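Local structure of hydrolase, haloacid dehalogenase-like family (Porphyromonas gingivalis, 2I6X) at residues K46-D51 with T64-Y69; G85-I90 with L118-S123; F95-S100 with E197-A202; C144-Y149 with E153-E158. The protein is probably a hydrolase of the haloacid dehalogenase (HAD) superfamily, its substrate not established. All blocks are in the same frame, centred on the assembly; numbering follows the deposited sequence. Where two conformers were deposited one is given.

In the fold
The chain combines a HAD core, a parallel sheet in strand order 3-2-1-4-5 flanked by helices, with a helical cap inserted between strands 7-10 and 106-111. Contact 1 lies within the cap, contacts 3 and 4 within the core, and contact 2 where the strand leaving the cap meets a core helix. Contacts 1 and 3 are farthest apart, with centres about 36 Å from each other. Contact 4 meets the cap through Leu50 CD1 and Tyr149 CD2, 3.8 Å apart, and contact 2 through Leu118 CD1 and Cys144 SG at 3.7 Å. Ile90 CG2 and Phe95 CE2, 4.1 Å apart, join contacts 2 and 3. HAD active sites lie between core and cap, probably also here.

Contact 1 (K46-D51 with T64-Y69); sequences KGLFLD and TELSRY
Leu48 at the start of helix 48-54 pushes its branched end against Glu65 and Leu66 of helix 59-70, joining two neighbouring helices of the cap. The tight part is small and made of carbon. Leu48 CD2 lies 3.6 Å from Glu65 CB, the two side chains crossing at about a right angle, so the methyl meets the root of the glutamate and not its carboxylate. The other methyl, Leu48 CD1, leans on Leu66 CG at 4.3 Å. One residue further on, the Phe49 ring brings its CZ to 4.5 Å from Leu66 CD1, a looser touch; Phe62 meets this ring edge-to-face, and Met39 of helix 36-39 packs on both Phe49 and Leu66.

The polar side turns elsewhere. Glu65 bends at CG (chi2 -51°), which carries its carboxylate away from Leu48 and on along its own helix to the exposed Arg68, nearly one turn later. There Arg68 NH2 gives a 2.7 Å salt-bridge hydrogen bond to Glu65 OE1, received on the syn side, with the oxygen near the guanidinium plane; NE adds weak bonds to both carboxylate oxygens. The ion pair thus stays within one helix and probably steadies the bent glutamate. Across the interface, cohesion rests on apolar contact between a few aliphatic and aromatic groups, with the charges kept to its margin.

Contact 2 (G85-I90 with L118-S123); sequences GFLEEI and LDLAMS
Leu120 faces Leu87 and Ile90 where strand 87-90, the way out of the HAD cap, passes core helix 115-121. This strand pairs antiparallel with 17-19, and a classic beta bulge at Glu88 and Glu89 opposite His18 interrupts the ladder. Along the helix, Leu118 comes first; its O accepts from Met122 N in the closing turn. Asp119 turns outward, and its OD2 is hydrogen-bonded to Tyr76 OH on cap helix 76-83, a polar tie between the domains. Leu120 carries the contact. With CG anti to its backbone N (chi1 169°), it meets Leu87 tip to tip, CD2 being 3.7 Å from Leu87 CD1, while the same methyl stands 4.3 Å from Ile90 CD1. Ile17 of the partner strand touches Leu87 and Ile90 as well. Ala121 packs on Leu133, and at selenomethionine Met122 the chain leaves the helix. Ser123 then folds back: its OG donates to Leu120 O over 2.8 Å, and its N reaches the same oxygen over 3.1 Å.

Contact 3 (F95-S100 with E197-A202); sequences FDYIDS and ENWIPA
Tyr97 O is held twice by Ser100, through OG at 2.5 Å and through a weak bond from the backbone N, while the side chain of Tyr97 reaches over to Trp199 and Ile200. A chi1 of 174°, which turns CG away from the backbone N, swings the ring out from helix 92-101. Ile200 CG2 then lies over the middle of the ring, 4.0 Å from its centroid and only 12° off the normal, a clear CH-pi contact. The two side chains slide past each other in opposite directions, so that Ile200 CD1 comes back to within 3.9 Å of Tyr97 CB. The contact fixes the C-terminal helix 200-207 of the HAD core against the helix that follows the cap and leads into strand 106-111. Trp199 enters by its edge: CZ3 is 3.7 Å from Tyr97 CD2, and CH2 is 4.5 Å from Ile98 CG1. The indole is buried, and its NE1 is hydrogen-bonded to Val15 O. Ahead of the helix, Asn198 OD1 caps Ile200 N at 3.2 Å. That bond is nearly straight at the hydrogen (161°), although the donor sits well above the plane of the amide carbonyl.

Contact 4 (C144-Y149 with E153-E158); sequences CQMGKY and EDIFLE
The turn between helix 143-146 and helix 153-163 belongs to the HAD core and contains Lys150, which, followed by a proline, probably corresponds to the motif III lysine of the superfamily. Gly147, with positive phi, ends the first helix and lets Lys148 lie against the second. Lys148 CB comes within 3.8 Å of Ile155 CB, and its chain passes obliquely by Asp154, CB being 3.5 Å from Asp154 OD2. A bend at its last torsion (chi4 89°) then sets NZ 2.7 Å from Glu158 OE1, a salt-bridge hydrogen bond that meets the oxygen nearly end-on to its C-O bond. Asp154 OD1 stays farther from NZ, near enough perhaps to add to the local negative field. Met146 and Ile155 make the apolar part of the contact: the selenomethionine crosses Ile155 at about a right angle, SE being 3.7 Å from CG1. The bent end of Met146 sets CE against the Glu158 carboxylate, 3.5 Å from CD. Ile155 CG2 also packs on the backbone of Tyr149, touching its C. A water links the two segments further: it accepts from Tyr149 N at 3.0 Å and donates to Asp154 OD2 at 2.7 Å, while sitting above one face of the Tyr149 ring, offset toward the rim.

Contact 1 (K46-D51 with T64-Y69)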
loop_
_atom_site.group_PDB
_atom_site.type_symbol
_atom_site.label_atom_id
_atom_site.label_comp_id
_atom_site.label_asym_id
_atom_site.label_seq_id
_atom_site.Cartn_x
_atom_site.Cartn_y
_atom_site.Cartn_z
ATOM N N LYS A 46 -3.442 4.562 17.975
ATOM C CA LYS A 46 -2.323 4.523 18.922
ATOM C C LYS A 46 -1.267 3.526 18.466
ATOM O O LYS A 46 -1.571 2.348 18.244
ATOM C CB LYS A 46 -2.799 4.123 20.324
ATOM C CG LYS A 46 -3.468 5.226 21.153
ATOM C CD LYS A 46 -2.501 5.813 22.196
ATOM C CE LYS A 46 -3.215 6.778 23.146
ATOM N NZ LYS A 46 -2.392 7.087 24.350
ATOM N N GLY A 47 -0.032 4.002 18.327
ATOM C CA GLY A 47 1.110 3.118 18.104
ATOM C C GLY A 47 2.170 3.723 17.210
ATOM O O GLY A 47 1.867 4.507 16.315
ATOM N N LEU A 48 3.425 3.367 17.444
ATOM C CA LEU A 48 4.475 3.945 16.614
ATOM C C LEU A 48 4.579 3.379 15.207
ATOM O O LEU A 48 5.071 4.078 14.333
ATOM C CB LEU A 48 5.846 4.075 17.308
ATOM C CG LEU A 48 6.420 3.093 18.324
ATOM C CD1 LEU A 48 6.846 1.832 17.635
ATOM C CD2 LEU A 48 7.592 3.702 19.080
ATOM N N PHE A 49 4.095 2.159 14.966
ATOM C CA PHE A 49 3.947 1.718 13.587
ATOM C C PHE A 49 2.928 2.563 12.819
ATOM O O PHE A 49 3.110 2.808 11.637
ATOM C CB PHE A 49 3.663 0.214 13.484
ATOM C CG PHE A 49 4.897 -0.616 13.660
ATOM C CD1 PHE A 49 5.698 -0.941 12.572
ATOM C CD2 PHE A 49 5.296 -1.012 14.930
ATOM C CE1 PHE A 49 6.850 -1.677 12.753
ATOM C CE2 PHE A 49 6.442 -1.744 15.114
ATOM C CZ PHE A 49 7.225 -2.080 14.034
ATOM N N LEU A 50 1.881 3.034 13.498
ATOM C CA LEU A 50 0.954 3.967 12.868
ATOM C C LEU A 50 1.608 5.318 12.618
ATOM O O LEU A 50 1.307 5.975 11.624
ATOM C CB LEU A 50 -0.354 4.149 13.661
ATOM C CG LEU A 50 -1.287 5.229 13.071
ATOM C CD1 LEU A 50 -1.787 4.815 11.672
ATOM C CD2 LEU A 50 -2.455 5.626 13.985
ATOM N N ASP A 51 2.478 5.740 13.528
ATOM C CA ASP A 51 3.201 7.002 13.371
ATOM C C ASP A 51 4.101 6.902 12.139
ATOM O O ASP A 51 4.315 7.890 11.433
ATOM C CB ASP A 51 4.028 7.321 14.624
ATOM C CG ASP A 51 3.165 7.687 15.826
ATOM O OD1 ASP A 51 1.949 7.946 15.656
ATOM O OD2 ASP A 51 3.707 7.723 16.958
ATOM N N THR A 64 14.430 5.553 16.362
ATOM C CA THR A 64 14.895 6.059 17.634
ATOM C C THR A 64 13.934 5.622 18.739
ATOM O O THR A 64 14.360 5.077 19.764
ATOM C CB THR A 64 15.022 7.606 17.613
ATOM O OG1 THR A 64 15.968 7.992 16.611
ATOM C CG2 THR A 64 15.501 8.149 18.979
ATOM N N GLU A 65 12.638 5.853 18.535
ATOM C CA GLU A 65 11.653 5.460 19.538
ATOM C C GLU A 65 11.544 3.947 19.710
ATOM O O GLU A 65 11.352 3.473 20.827
ATOM C CB GLU A 65 10.277 6.085 19.262
ATOM C CG GLU A 65 10.264 7.590 19.331
ATOM C CD GLU A 65 10.877 8.092 20.612
ATOM O OE1 GLU A 65 12.061 8.514 20.588
ATOM O OE2 GLU A 65 10.184 8.035 21.652
ATOM N N LEU A 66 11.674 3.206 18.615
ATOM C CA LEU A 66 11.585 1.742 18.648
ATOM C C LEU A 66 12.770 1.155 19.412
ATOM O O LEU A 66 12.609 0.203 20.175
ATOM C CB LEU A 66 11.558 1.148 17.229
ATOM C CG LEU A 66 10.641 -0.036 16.860
ATOM C CD1 LEU A 66 11.217 -0.825 15.680
ATOM C CD2 LEU A 66 10.291 -0.994 17.992
ATOM N N SER A 67 13.954 1.713 19.159
ATOM C CA SER A 67 15.172 1.395 19.906
ATOM C C SER A 67 14.964 1.619 21.415
ATOM O O SER A 67 15.228 0.722 22.219
ATOM C CB SER A 67 16.331 2.252 19.413
ATOM O OG SER A 67 16.679 1.909 18.087
ATOM N N ARG A 68 14.477 2.802 21.785
ATOM C CA ARG A 68 14.153 3.116 23.177
ATOM C C ARG A 68 13.186 2.067 23.729
ATOM O O ARG A 68 13.370 1.570 24.823
ATOM C CB ARG A 68 13.556 4.527 23.271
ATOM C CG ARG A 68 13.352 5.108 24.701
ATOM C CD ARG A 68 12.600 6.487 24.668
ATOM N NE ARG A 68 12.951 7.241 23.448
ATOM C CZ ARG A 68 14.044 8.002 23.303
ATOM N NH1 ARG A 68 14.899 8.159 24.312
ATOM N NH2 ARG A 68 14.282 8.618 22.147
ATOM N N TYR A 69 12.187 1.705 22.930
ATOM C CA TYR A 69 11.138 0.758 23.327
ATOM C C TYR A 69 11.655 -0.655 23.658
ATOM O O TYR A 69 11.195 -1.296 24.595
ATOM C CB TYR A 69 10.062 0.736 22.230
ATOM C CG TYR A 69 8.800 -0.058 22.482
ATOM C CD1 TYR A 69 7.630 0.576 22.908
ATOM C CD2 TYR A 69 8.752 -1.435 22.225
ATOM C CE1 TYR A 69 6.453 -0.149 23.109
ATOM C CE2 TYR A 69 7.580 -2.168 22.423
ATOM C CZ TYR A 69 6.437 -1.523 22.850
ATOM O OH TYR A 69 5.271 -2.250 23.049
#

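Contact 2 (G85-I90 with L118-S123)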
loop_
_atom_site.group_PDB
_atom_site.type_symbol
_atom_site.label_atom_id
_atom_site.label_comp_id
_atom_site.label_asym_id
_atom_site.label_seq_id
_atom_site.Cartn_x
_atom_site.Cartn_y
_atom_site.Cartn_z
ATOM N N GLY A 85 10.289 -8.456 5.149
ATOM C CA GLY A 85 9.812 -9.820 5.335
ATOM C C GLY A 85 8.338 -9.975 4.990
ATOM O O GLY A 85 7.893 -11.071 4.671
ATOM N N PHE A 86 7.587 -8.878 5.103
ATOM C CA PHE A 86 6.195 -8.792 4.675
ATOM C C PHE A 86 5.976 -9.114 3.195
ATOM O O PHE A 86 4.919 -9.646 2.841
ATOM C CB PHE A 86 5.646 -7.370 4.918
ATOM C CG PHE A 86 4.754 -7.240 6.124
ATOM C CD1 PHE A 86 3.439 -7.673 6.080
ATOM C CD2 PHE A 86 5.228 -6.650 7.302
ATOM C CE1 PHE A 86 2.582 -7.509 7.193
ATOM C CE2 PHE A 86 4.391 -6.501 8.440
ATOM C CZ PHE A 86 3.070 -6.931 8.381
ATOM N N LEU A 87 6.956 -8.793 2.340
ATOM C CA LEU A 87 6.722 -8.812 0.894
ATOM C C LEU A 87 7.032 -10.179 0.282
ATOM O O LEU A 87 8.172 -10.465 -0.092
ATOM C CB LEU A 87 7.466 -7.672 0.169
ATOM C CG LEU A 87 7.552 -6.226 0.688
ATOM C CD1 LEU A 87 7.925 -5.307 -0.474
ATOM C CD2 LEU A 87 6.289 -5.678 1.398
ATOM N N GLU A 88 6.000 -11.015 0.181
ATOM C CA GLU A 88 6.162 -12.412 -0.208
ATOM C C GLU A 88 6.198 -12.597 -1.720
ATOM O O GLU A 88 6.927 -13.444 -2.215
ATOM C CB GLU A 88 5.070 -13.270 0.449
ATOM C CG GLU A 88 5.346 -14.792 0.495
ATOM C CD GLU A 88 4.607 -15.528 -0.605
ATOM O OE1 GLU A 88 4.984 -16.685 -0.951
ATOM O OE2 GLU A 88 3.640 -14.937 -1.152
ATOM N N GLU A 89 5.414 -11.806 -2.454
ATOM C CA GLU A 89 5.518 -11.757 -3.908
ATOM C C GLU A 89 5.116 -10.422 -4.519
ATOM O O GLU A 89 3.986 -9.958 -4.338
ATOM C CB GLU A 89 4.716 -12.866 -4.604
ATOM C CG GLU A 89 4.762 -12.661 -6.134
ATOM C CD GLU A 89 4.128 -13.762 -6.977
ATOM O OE1 GLU A 89 3.004 -14.214 -6.651
ATOM O OE2 GLU A 89 4.754 -14.140 -8.000
ATOM N N ILE A 90 6.035 -9.830 -5.266
ATOM C CA ILE A 90 5.736 -8.677 -6.083
ATOM C C ILE A 90 5.233 -9.200 -7.437
ATOM O O ILE A 90 6.008 -9.735 -8.249
ATOM C CB ILE A 90 6.971 -7.759 -6.176
ATOM C CG1 ILE A 90 7.406 -7.347 -4.747
ATOM C CG2 ILE A 90 6.682 -6.565 -7.069
ATOM C CD1 ILE A 90 8.841 -6.820 -4.583
ATOM N N LEU A 118 8.674 2.178 0.300
ATOM C CA LEU A 118 8.805 3.197 -0.720
ATOM C C LEU A 118 10.225 3.319 -1.264
ATOM O O LEU A 118 10.391 3.490 -2.475
ATOM C CB LEU A 118 8.306 4.539 -0.201
ATOM C CG LEU A 118 6.797 4.743 -0.241
ATOM C CD1 LEU A 118 6.482 6.181 0.194
ATOM C CD2 LEU A 118 6.240 4.431 -1.645
ATOM N N ASP A 119 11.237 3.228 -0.396
ATOM C CA ASP A 119 12.608 3.152 -0.856
ATOM C C ASP A 119 12.788 1.954 -1.820
ATOM O O ASP A 119 13.436 2.087 -2.869
ATOM C CB ASP A 119 13.605 3.108 0.322
ATOM C CG ASP A 119 13.739 4.476 1.074
ATOM O OD1 ASP A 119 13.143 5.504 0.650
ATOM O OD2 ASP A 119 14.441 4.532 2.125
ATOM N N LEU A 120 12.211 0.802 -1.487
ATOM C CA LEU A 120 12.314 -0.369 -2.362
ATOM C C LEU A 120 11.583 -0.140 -3.688
ATOM O O LEU A 120 12.123 -0.393 -4.771
ATOM C CB LEU A 120 11.790 -1.655 -1.690
ATOM C CG LEU A 120 11.640 -2.827 -2.697
ATOM C CD1 LEU A 120 12.951 -3.213 -3.375
ATOM C CD2 LEU A 120 10.944 -4.045 -2.105
ATOM N N ALA A 121 10.354 0.339 -3.574
ATOM C CA ALA A 121 9.475 0.575 -4.714
ATOM C C ALA A 121 9.996 1.603 -5.715
ATOM O O ALA A 121 9.652 1.538 -6.884
ATOM C CB ALA A 121 8.071 0.959 -4.231
HETATM N N MSE A 122 10.817 2.535 -5.255
HETATM C CA MSE A 122 11.335 3.570 -6.139
HETATM C C MSE A 122 12.768 3.283 -6.585
HETATM O O MSE A 122 13.442 4.164 -7.118
HETATM C CB MSE A 122 11.199 4.952 -5.483
HETATM C CG MSE A 122 9.754 5.320 -5.116
HETATM SE SE MSE A 122 8.570 5.445 -6.687
HETATM C CE MSE A 122 9.244 7.169 -7.351
ATOM N N SER A 123 13.224 2.046 -6.369
ATOM C CA SER A 123 14.520 1.602 -6.848
ATOM C C SER A 123 14.384 0.758 -8.126
ATOM O O SER A 123 13.278 0.366 -8.499
ATOM C CB SER A 123 15.277 0.843 -5.750
ATOM O OG SER A 123 14.793 -0.471 -5.603
#

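Contact 3 (F95-S100 with E197-A202)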
loop_
_atom_site.group_PDB
_atom_site.type_symbol
_atom_site.label_atom_id
_atom_site.label_comp_id
_atom_site.label_asym_id
_atom_site.label_seq_id
_atom_site.Cartn_x
_atom_site.Cartn_y
_atom_site.Cartn_z
ATOM N N PHE A 95 1.413 -6.194 -12.461
ATOM C CA PHE A 95 2.002 -4.947 -12.966
ATOM C C PHE A 95 1.948 -4.851 -14.492
ATOM O O PHE A 95 1.656 -3.788 -15.035
ATOM C CB PHE A 95 3.417 -4.730 -12.431
ATOM C CG PHE A 95 3.440 -4.133 -11.069
ATOM C CD1 PHE A 95 3.205 -2.763 -10.890
ATOM C CD2 PHE A 95 3.646 -4.932 -9.949
ATOM C CE1 PHE A 95 3.219 -2.181 -9.597
ATOM C CE2 PHE A 95 3.644 -4.370 -8.657
ATOM C CZ PHE A 95 3.439 -2.986 -8.487
ATOM N N ASP A 96 2.222 -5.965 -15.170
ATOM C CA ASP A 96 2.043 -6.041 -16.611
ATOM C C ASP A 96 0.616 -5.681 -17.031
ATOM O O ASP A 96 0.429 -4.917 -17.976
ATOM C CB ASP A 96 2.420 -7.438 -17.141
ATOM C CG ASP A 96 3.917 -7.604 -17.317
ATOM O OD1 ASP A 96 4.644 -6.580 -17.278
ATOM O OD2 ASP A 96 4.379 -8.746 -17.503
ATOM N N TYR A 97 -0.371 -6.225 -16.313
ATOM C CA TYR A 97 -1.769 -5.987 -16.608
ATOM C C TYR A 97 -2.131 -4.518 -16.416
ATOM O O TYR A 97 -2.832 -3.931 -17.224
ATOM C CB TYR A 97 -2.678 -6.870 -15.753
ATOM C CG TYR A 97 -4.129 -6.521 -15.944
ATOM C CD1 TYR A 97 -4.751 -6.696 -17.193
ATOM C CD2 TYR A 97 -4.876 -5.996 -14.905
ATOM C CE1 TYR A 97 -6.094 -6.345 -17.392
ATOM C CE2 TYR A 97 -6.234 -5.641 -15.083
ATOM C CZ TYR A 97 -6.827 -5.818 -16.330
ATOM O OH TYR A 97 -8.144 -5.489 -16.517
ATOM N N ILE A 98 -1.644 -3.940 -15.334
ATOM C CA ILE A 98 -1.857 -2.540 -15.016
ATOM C C ILE A 98 -1.224 -1.708 -16.123
ATOM O O ILE A 98 -1.789 -0.737 -16.571
ATOM C CB ILE A 98 -1.265 -2.213 -13.609
ATOM C CG1 ILE A 98 -2.167 -2.778 -12.523
ATOM C CG2 ILE A 98 -1.097 -0.716 -13.348
ATOM C CD1 ILE A 98 -1.670 -2.412 -11.155
ATOM N N ASP A 99 -0.054 -2.119 -16.582
ATOM C CA ASP A 99 0.618 -1.394 -17.634
ATOM C C ASP A 99 -0.204 -1.348 -18.927
ATOM O O ASP A 99 -0.144 -0.355 -19.666
ATOM C CB ASP A 99 1.990 -1.996 -17.908
ATOM C CG ASP A 99 2.846 -1.086 -18.764
ATOM O OD1 ASP A 99 3.313 -1.541 -19.833
ATOM O OD2 ASP A 99 3.016 0.104 -18.379
ATOM N N SER A 100 -0.963 -2.418 -19.189
ATOM C CA SER A 100 -1.856 -2.480 -20.342
ATOM C C SER A 100 -3.063 -1.563 -20.196
ATOM O O SER A 100 -3.693 -1.207 -21.183
ATOM C CB SER A 100 -2.316 -3.918 -20.613
ATOM O OG SER A 100 -3.245 -4.366 -19.653
ATOM N N GLU A 197 -4.816 -13.247 -4.196
ATOM C CA GLU A 197 -5.774 -13.668 -5.224
ATOM C C GLU A 197 -5.345 -13.183 -6.625
ATOM O O GLU A 197 -4.897 -12.042 -6.761
ATOM C CB GLU A 197 -7.141 -13.086 -4.878
ATOM C CG GLU A 197 -8.322 -13.654 -5.676
ATOM C CD GLU A 197 -9.614 -12.881 -5.381
ATOM O OE1 GLU A 197 -10.460 -12.725 -6.305
ATOM O OE2 GLU A 197 -9.771 -12.401 -4.230
ATOM N N ASN A 198 -5.495 -14.016 -7.657
ATOM C CA ASN A 198 -5.382 -13.505 -9.030
ATOM C C ASN A 198 -6.662 -12.856 -9.488
ATOM O O ASN A 198 -7.577 -13.542 -9.956
ATOM C CB ASN A 198 -4.990 -14.544 -10.096
ATOM C CG ASN A 198 -4.830 -13.879 -11.495
ATOM O OD1 ASN A 198 -4.613 -12.649 -11.578
ATOM N ND2 ASN A 198 -4.947 -14.661 -12.573
ATOM N N TRP A 199 -6.704 -11.536 -9.402
ATOM C CA TRP A 199 -7.936 -10.807 -9.673
ATOM C C TRP A 199 -8.039 -10.272 -11.092
ATOM O O TRP A 199 -9.001 -9.589 -11.405
ATOM C CB TRP A 199 -8.107 -9.653 -8.688
ATOM C CG TRP A 199 -6.862 -8.811 -8.459
ATOM C CD1 TRP A 199 -6.120 -8.770 -7.312
ATOM C CD2 TRP A 199 -6.240 -7.899 -9.377
ATOM N NE1 TRP A 199 -5.072 -7.899 -7.454
ATOM C CE2 TRP A 199 -5.126 -7.333 -8.704
ATOM C CE3 TRP A 199 -6.501 -7.509 -10.697
ATOM C CZ2 TRP A 199 -4.262 -6.384 -9.322
ATOM C CZ3 TRP A 199 -5.656 -6.579 -11.310
ATOM C CH2 TRP A 199 -4.539 -6.034 -10.624
ATOM N N ILE A 200 -7.034 -10.541 -11.923
ATOM C CA ILE A 200 -7.019 -10.025 -13.278
ATOM C C ILE A 200 -8.302 -10.386 -14.020
ATOM O O ILE A 200 -8.956 -9.483 -14.532
ATOM C CB ILE A 200 -5.760 -10.431 -14.086
ATOM C CG1 ILE A 200 -4.524 -9.719 -13.527
ATOM C CG2 ILE A 200 -5.937 -10.101 -15.562
ATOM C CD1 ILE A 200 -3.205 -10.353 -13.986
ATOM N N PRO A 201 -8.673 -11.694 -14.087
ATOM C CA PRO A 201 -9.943 -12.001 -14.792
ATOM C C PRO A 201 -11.187 -11.238 -14.284
ATOM O O PRO A 201 -11.952 -10.706 -15.096
ATOM C CB PRO A 201 -10.081 -13.525 -14.627
ATOM C CG PRO A 201 -8.647 -14.020 -14.487
ATOM C CD PRO A 201 -8.001 -12.932 -13.627
ATOM N N ALA A 202 -11.361 -11.149 -12.963
ATOM C CA ALA A 202 -12.525 -10.468 -12.367
ATOM C C ALA A 202 -12.547 -8.962 -12.640
ATOM O O ALA A 202 -13.605 -8.379 -12.907
ATOM C CB ALA A 202 -12.597 -10.720 -10.857
#

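Contact 4 (C144-Y149 with E153-E158)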
loop_
_atom_site.group_PDB
_atom_site.type_symbol
_atom_site.label_atom_id
_atom_site.label_comp_id
_atom_site.label_asym_id
_atom_site.label_seq_id
_atom_site.Cartn_x
_atom_site.Cartn_y
_atom_site.Cartn_z
ATOM N N CYS A 144 2.346 7.852 4.212
ATOM C CA CYS A 144 3.470 8.534 4.874
ATOM C C CYS A 144 3.929 9.801 4.154
ATOM O O CYS A 144 4.565 10.657 4.767
ATOM C CB CYS A 144 4.663 7.580 5.119
ATOM S SG CYS A 144 5.314 6.746 3.632
ATOM N N GLN A 145 3.616 9.930 2.868
ATOM C CA GLN A 145 3.938 11.182 2.177
ATOM C C GLN A 145 2.873 12.254 2.443
ATOM O O GLN A 145 3.115 13.427 2.257
ATOM C CB GLN A 145 4.120 10.947 0.671
ATOM C CG GLN A 145 5.237 9.965 0.356
ATOM C CD GLN A 145 5.523 9.786 -1.138
ATOM O OE1 GLN A 145 4.624 9.512 -1.952
ATOM N NE2 GLN A 145 6.795 9.926 -1.498
HETATM N N MSE A 146 1.690 11.839 2.886
HETATM C CA MSE A 146 0.560 12.735 2.916
HETATM C C MSE A 146 0.221 13.201 4.331
HETATM O O MSE A 146 -0.501 14.175 4.515
HETATM C CB MSE A 146 -0.634 12.055 2.256
HETATM C CG MSE A 146 -0.430 11.751 0.786
HETATM SE SE MSE A 146 -1.804 10.546 0.083
HETATM C CE MSE A 146 -3.179 11.895 -0.323
ATOM N N GLY A 147 0.774 12.510 5.322
ATOM C CA GLY A 147 0.378 12.701 6.699
ATOM C C GLY A 147 -1.058 12.249 6.970
ATOM O O GLY A 147 -1.700 12.783 7.867
ATOM N N LYS A 148 -1.572 11.285 6.196
ATOM C CA LYS A 148 -2.933 10.773 6.405
ATOM C C LYS A 148 -2.929 9.278 6.095
ATOM O O LYS A 148 -1.981 8.769 5.489
ATOM C CB LYS A 148 -3.978 11.469 5.510
ATOM C CG LYS A 148 -3.962 12.987 5.468
ATOM C CD LYS A 148 -4.932 13.493 4.429
ATOM C CE LYS A 148 -5.373 14.927 4.735
ATOM N NZ LYS A 148 -4.522 15.989 4.143
ATOM N N TYR A 149 -3.981 8.572 6.498
ATOM C CA TYR A 149 -3.988 7.118 6.365
ATOM C C TYR A 149 -5.390 6.634 6.222
ATOM O O TYR A 149 -6.298 7.172 6.816
ATOM C CB TYR A 149 -3.282 6.411 7.557
ATOM C CG TYR A 149 -3.816 6.800 8.929
ATOM C CD1 TYR A 149 -3.381 7.990 9.569
ATOM C CD2 TYR A 149 -4.755 6.001 9.595
ATOM C CE1 TYR A 149 -3.871 8.371 10.826
ATOM C CE2 TYR A 149 -5.264 6.392 10.862
ATOM C CZ TYR A 149 -4.807 7.570 11.461
ATOM O OH TYR A 149 -5.289 7.955 12.709
ATOM N N GLU A 153 -11.430 9.279 5.808
ATOM C CA GLU A 153 -11.906 9.959 4.603
ATOM C C GLU A 153 -10.941 11.028 4.107
ATOM O O GLU A 153 -10.824 11.223 2.901
ATOM C CB GLU A 153 -13.315 10.559 4.822
ATOM C CG GLU A 153 -14.373 9.491 4.930
ATOM C CD GLU A 153 -15.764 9.998 5.177
ATOM O OE1 GLU A 153 -16.012 11.229 5.127
ATOM O OE2 GLU A 153 -16.647 9.140 5.408
ATOM N N ASP A 154 -10.222 11.695 5.009
ATOM C CA ASP A 154 -9.314 12.751 4.559
ATOM C C ASP A 154 -8.349 12.314 3.454
ATOM O O ASP A 154 -8.125 13.065 2.513
ATOM C CB ASP A 154 -8.635 13.561 5.688
ATOM C CG ASP A 154 -7.788 12.723 6.661
ATOM O OD1 ASP A 154 -7.555 13.270 7.773
ATOM O OD2 ASP A 154 -7.347 11.584 6.365
ATOM N N ILE A 155 -7.834 11.092 3.523
ATOM C CA ILE A 155 -6.865 10.652 2.515
ATOM C C ILE A 155 -7.566 10.427 1.148
ATOM O O ILE A 155 -7.035 10.815 0.106
ATOM C CB ILE A 155 -5.999 9.421 2.973
ATOM C CG1 ILE A 155 -4.699 9.356 2.124
ATOM C CG2 ILE A 155 -6.851 8.085 2.993
ATOM C CD1 ILE A 155 -3.711 8.188 2.424
ATOM N N PHE A 156 -8.757 9.836 1.162
ATOM C CA PHE A 156 -9.602 9.781 -0.037
ATOM C C PHE A 156 -9.908 11.162 -0.624
ATOM O O PHE A 156 -9.869 11.343 -1.861
ATOM C CB PHE A 156 -10.899 9.040 0.252
ATOM C CG PHE A 156 -10.703 7.551 0.507
ATOM C CD1 PHE A 156 -10.855 6.630 -0.524
ATOM C CD2 PHE A 156 -10.360 7.089 1.774
ATOM C CE1 PHE A 156 -10.681 5.247 -0.301
ATOM C CE2 PHE A 156 -10.173 5.695 2.030
ATOM C CZ PHE A 156 -10.331 4.774 0.993
ATOM N N LEU A 157 -10.215 12.124 0.250
ATOM C CA LEU A 157 -10.605 13.442 -0.209
ATOM C C LEU A 157 -9.434 14.237 -0.830
ATOM O O LEU A 157 -9.619 14.928 -1.836
ATOM C CB LEU A 157 -11.324 14.230 0.906
ATOM C CG LEU A 157 -12.620 13.613 1.488
ATOM C CD1 LEU A 157 -13.208 14.533 2.529
ATOM C CD2 LEU A 157 -13.664 13.391 0.449
ATOM N N GLU A 158 -8.242 14.125 -0.240
ATOM C CA GLU A 158 -7.051 14.723 -0.819
ATOM C C GLU A 158 -6.825 14.171 -2.241
ATOM O O GLU A 158 -6.642 14.950 -3.187
ATOM C CB GLU A 158 -5.829 14.505 0.080
ATOM C CG GLU A 158 -4.619 15.341 -0.361
ATOM C CD GLU A 158 -3.405 15.246 0.575
ATOM O OE1 GLU A 158 -3.617 15.076 1.788
ATOM O OE2 GLU A 158 -2.240 15.371 0.113
HETATM O O HOH W 1 -0.971 15.914 2.863
HETATM O O HOH W 2 -5.839 10.233 8.142
#